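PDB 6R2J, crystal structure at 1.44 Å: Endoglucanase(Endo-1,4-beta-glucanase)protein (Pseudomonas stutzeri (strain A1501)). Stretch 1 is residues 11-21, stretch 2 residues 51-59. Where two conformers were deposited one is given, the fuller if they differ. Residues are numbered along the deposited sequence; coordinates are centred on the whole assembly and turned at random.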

# COMPACT_ATOMS: atom_id res chain seq x y z
N LEU A 11 -13.27 12.57 -2.17
CA LEU A 11 -12.44 11.53 -2.74
C LEU A 11 -12.57 10.23 -1.95
O LEU A 11 -12.90 10.25 -0.76
N ALA A 12 -12.34 9.10 -2.64
CA ALA A 12 -12.21 7.79 -1.99
C ALA A 12 -10.81 7.74 -1.38
O ALA A 12 -9.86 7.31 -2.02
N LEU A 13 -10.69 8.21 -0.13
CA LEU A 13 -9.40 8.34 0.53
C LEU A 13 -9.02 7.07 1.28
O LEU A 13 -7.85 6.68 1.26
N HIS A 14 -9.98 6.41 1.93
CA HIS A 14 -9.69 5.37 2.91
C HIS A 14 -10.13 4.02 2.38
O HIS A 14 -11.33 3.75 2.20
N GLY A 15 -9.13 3.19 2.12
CA GLY A 15 -9.34 1.94 1.44
C GLY A 15 -8.79 0.82 2.27
O GLY A 15 -8.64 0.97 3.49
N VAL A 16 -8.48 -0.30 1.59
CA VAL A 16 -8.11 -1.54 2.25
C VAL A 16 -7.01 -2.22 1.46
O VAL A 16 -7.03 -2.24 0.24
N ASN A 17 -6.09 -2.84 2.18
CA ASN A 17 -5.22 -3.81 1.55
C ASN A 17 -5.97 -5.13 1.40
O ASN A 17 -6.63 -5.58 2.34
N ILE A 18 -5.81 -5.78 0.24
CA ILE A 18 -6.50 -7.03 -0.08
C ILE A 18 -5.51 -8.16 -0.35
O ILE A 18 -4.62 -8.03 -1.21
N SER A 19 -5.66 -9.27 0.39
CA SER A 19 -4.84 -10.46 0.32
C SER A 19 -5.12 -11.20 -0.99
O SER A 19 -6.14 -10.94 -1.66
N GLY A 20 -4.26 -12.20 -1.33
CA GLY A 20 -3.16 -12.69 -0.48
C GLY A 20 -2.04 -13.18 -1.37
O GLY A 20 -1.44 -14.19 -1.11
N ALA A 21 -1.74 -12.44 -2.45
CA ALA A 21 -0.77 -12.82 -3.48
C ALA A 21 0.68 -12.70 -3.01
O ALA A 21 1.58 -13.21 -3.69
N GLY A 51 -18.80 1.21 0.61
CA GLY A 51 -18.38 2.54 0.20
C GLY A 51 -16.91 2.71 -0.05
O GLY A 51 -16.42 3.85 -0.09
N ILE A 52 -16.17 1.61 -0.20
CA ILE A 52 -14.71 1.64 -0.35
C ILE A 52 -14.42 1.46 -1.83
O ILE A 52 -14.84 0.47 -2.44
N ARG A 53 -13.67 2.42 -2.39
CA ARG A 53 -13.29 2.42 -3.79
C ARG A 53 -11.79 2.34 -4.00
O ARG A 53 -11.34 2.34 -5.16
N LEU A 54 -11.00 2.26 -2.93
CA LEU A 54 -9.55 2.22 -2.99
C LEU A 54 -9.05 0.89 -2.46
O LEU A 54 -9.46 0.44 -1.38
N ILE A 55 -8.16 0.26 -3.21
CA ILE A 55 -7.58 -1.03 -2.88
C ILE A 55 -6.08 -0.96 -3.11
O ILE A 55 -5.62 -0.52 -4.17
N ARG A 56 -5.31 -1.41 -2.13
CA ARG A 56 -3.89 -1.66 -2.28
C ARG A 56 -3.70 -3.17 -2.36
O ARG A 56 -4.19 -3.91 -1.50
N PHE A 57 -3.01 -3.63 -3.40
CA PHE A 57 -2.92 -5.07 -3.63
C PHE A 57 -1.48 -5.55 -3.69
O PHE A 57 -0.82 -5.41 -4.73
N PRO A 58 -0.96 -6.17 -2.60
CA PRO A 58 0.40 -6.72 -2.64
C PRO A 58 0.55 -7.96 -3.53
O PRO A 58 -0.32 -8.85 -3.58
N PHE A 59 1.69 -8.02 -4.22
CA PHE A 59 2.17 -9.17 -4.96
C PHE A 59 3.68 -9.17 -4.75
O PHE A 59 4.27 -8.19 -4.23

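What frame holds the side chains in place? Strands 14-18 and 54-59 run parallel, with Val 16 bridged to Ile 55 and Asn 17 to Arg 56. Three backbone hydrogen bonds join them: Val 16 N to Leu 54 O at 3.2 Å, Arg 56 N to Val 16 O at 3.0 Å, and Ile 18 N to Arg 56 O at 3.0 Å. Side chains alternate along each strand, so the bridges set Val 16 and Ile 55 on one face of the sheet and Asn 17 and Arg 56 on the other.

How does Leu 54, which covers the most surface of all, fit against the start of the first strand? Its CA-to-CB bond points toward the other stretch, and chi1 t with chi2 p brings CD2 to 3.2 Å from Leu 13 O, while CB lies 4.0 Å from Ala 12 O. The leucine therefore packs against backbone, as the side chain of Leu 13 turns away. Gly 15 matters here: its CA is 3.2 Å from Leu 54 O, and a CB on it would fall 2.2 Å from that oxygen, a clash. Beside this point Ala 12 points toward the second stretch and sets its CB 3.6 Å from Arg 53 CB. Where the backbones do not bond directly, a water bridges them, donating to His 14 O (2.9 Å from its oxygen) and accepting from Arg 53 N, also 2.9 Å from its oxygen.

What do Ile 18 and Val 16 contribute to the apolar face? Ile 18, with both chi angles m, places CG1 3.6 Å from Ile 55 CG2. Val 16, chi1 m, reaches two partners: its CG2 is 3.3 Å from Ile 55 CD1, and its CG1 is 3.7 Å from Ile 52 CD1. Ile 55 is also m at both chi angles, and the end of its side chain comes nearer the first stretch, so it packs against both Val 16 and Ile 18. Ile 52 (m, t) points toward the first stretch and extends this apolar row.

Which polar pair occupies the other face? Arg 56 extends through three t angles, and its NH1 donates to Asn 17 OD1 at 2.9 Å, almost straight at 168°. Asn 17, chi1 m, thus meets the guanidinium at its edge, near its plane; the remaining nitrogens of both side chains are satisfied elsewhere in the structure.

How is the far end closed around Ala 21? Its CB points toward the second stretch and lies 3.4 Å from Pro 58 O, 3.8 Å from Phe 57 CE2 and 4.3 Å from Phe 59 CB. Phe 57, chi1 t, leaves its backbone pointing away, yet its ring returns, with CD1 3.1 Å from Ile 18 O. A second water links the two stretches here: its oxygen lies 2.8 Å from Ile 18 O and 2.7 Å from Pro 58 O, donating to both, and accepts from Ala 21 N at 3.1 Å.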

# COMPACT_ATOMS: atom_id res chain seq x y z
CB LEU A 11 -10.97 11.95 -2.77
CG LEU A 11 -10.69 13.27 -3.49
CD1 LEU A 11 -9.18 13.53 -3.46
CD2 LEU A 11 -11.20 13.25 -4.90
CB ALA A 12 -12.42 6.63 -2.95
CB LEU A 13 -9.44 9.48 1.54
CG LEU A 13 -9.49 10.93 1.06
CD1 LEU A 13 -9.49 11.85 2.32
CD2 LEU A 13 -8.32 11.31 0.14
CB HIS A 14 -10.33 5.70 4.24
CG HIS A 14 -9.83 6.99 4.80
ND1 HIS A 14 -8.49 7.27 4.93
CD2 HIS A 14 -10.49 8.12 5.17
CE1 HIS A 14 -8.34 8.50 5.39
NE2 HIS A 14 -9.54 9.02 5.56
CB VAL A 16 -9.32 -2.50 2.37
CG1 VAL A 16 -10.38 -1.97 3.38
CG2 VAL A 16 -9.94 -2.76 1.01
CB ASN A 17 -3.99 -4.02 2.40
CG ASN A 17 -3.05 -2.85 2.38
OD1 ASN A 17 -2.19 -2.76 1.50
ND2 ASN A 17 -3.14 -1.98 3.38
CB ILE A 18 -7.46 -6.84 -1.26
CG1 ILE A 18 -8.56 -5.82 -0.88
CG2 ILE A 18 -8.09 -8.18 -1.66
CD1 ILE A 18 -9.62 -6.32 0.16
CB SER A 19 -5.07 -11.33 1.56
OG SER A 19 -6.44 -11.56 1.68
CB ALA A 21 -0.99 -11.97 -4.74
CB ILE A 52 -14.03 0.53 0.46
CG1 ILE A 52 -14.16 0.73 1.97
CG2 ILE A 52 -12.58 0.48 0.15
CD1 ILE A 52 -13.71 -0.45 2.80
CB ARG A 53 -13.82 3.69 -4.44
CG ARG A 53 -15.29 3.70 -4.66
CD ARG A 53 -15.65 4.80 -5.66
NE ARG A 53 -17.09 4.89 -5.79
CZ ARG A 53 -17.76 4.45 -6.84
NH1 ARG A 53 -17.11 3.92 -7.88
NH2 ARG A 53 -19.09 4.55 -6.85
CB LEU A 54 -8.97 3.39 -2.18
CG LEU A 54 -7.46 3.60 -2.10
CD1 LEU A 54 -6.98 4.03 -3.48
CD2 LEU A 54 -7.05 4.57 -1.01
CB ILE A 55 -8.19 -2.15 -3.74
CG1 ILE A 55 -9.71 -2.18 -3.58
CG2 ILE A 55 -7.54 -3.50 -3.41
CD1 ILE A 55 -10.17 -2.78 -2.28
CB ARG A 56 -3.07 -1.07 -1.13
CG ARG A 56 -1.54 -1.41 -1.24
CD ARG A 56 -0.82 -0.60 -0.22
NE ARG A 56 0.64 -0.70 -0.14
CZ ARG A 56 1.31 -1.44 0.73
NH1 ARG A 56 0.67 -2.24 1.58
NH2 ARG A 56 2.63 -1.36 0.77
CB PHE A 57 -3.66 -5.46 -4.90
CG PHE A 57 -3.78 -6.94 -5.06
CD1 PHE A 57 -4.69 -7.65 -4.28
CD2 PHE A 57 -2.95 -7.65 -5.91
CE1 PHE A 57 -4.83 -9.03 -4.38
CE2 PHE A 57 -3.05 -9.05 -5.98
CZ PHE A 57 -4.00 -9.73 -5.23
CB PRO A 58 0.70 -7.05 -1.16
CG PRO A 58 -0.31 -6.26 -0.36
CD PRO A 58 -1.54 -6.17 -1.24
CB PHE A 59 1.71 -9.07 -6.41
CG PHE A 59 2.45 -8.03 -7.18
CD1 PHE A 59 2.09 -6.70 -7.08
CD2 PHE A 59 3.58 -8.37 -7.93
CE1 PHE A 59 2.80 -5.73 -7.77
CE2 PHE A 59 4.30 -7.43 -8.59
CZ PHE A 59 3.91 -6.10 -8.54
O HOH W 1 -12.61 4.24 -0.35
O HOH W 2 -2.36 -9.48 -2.01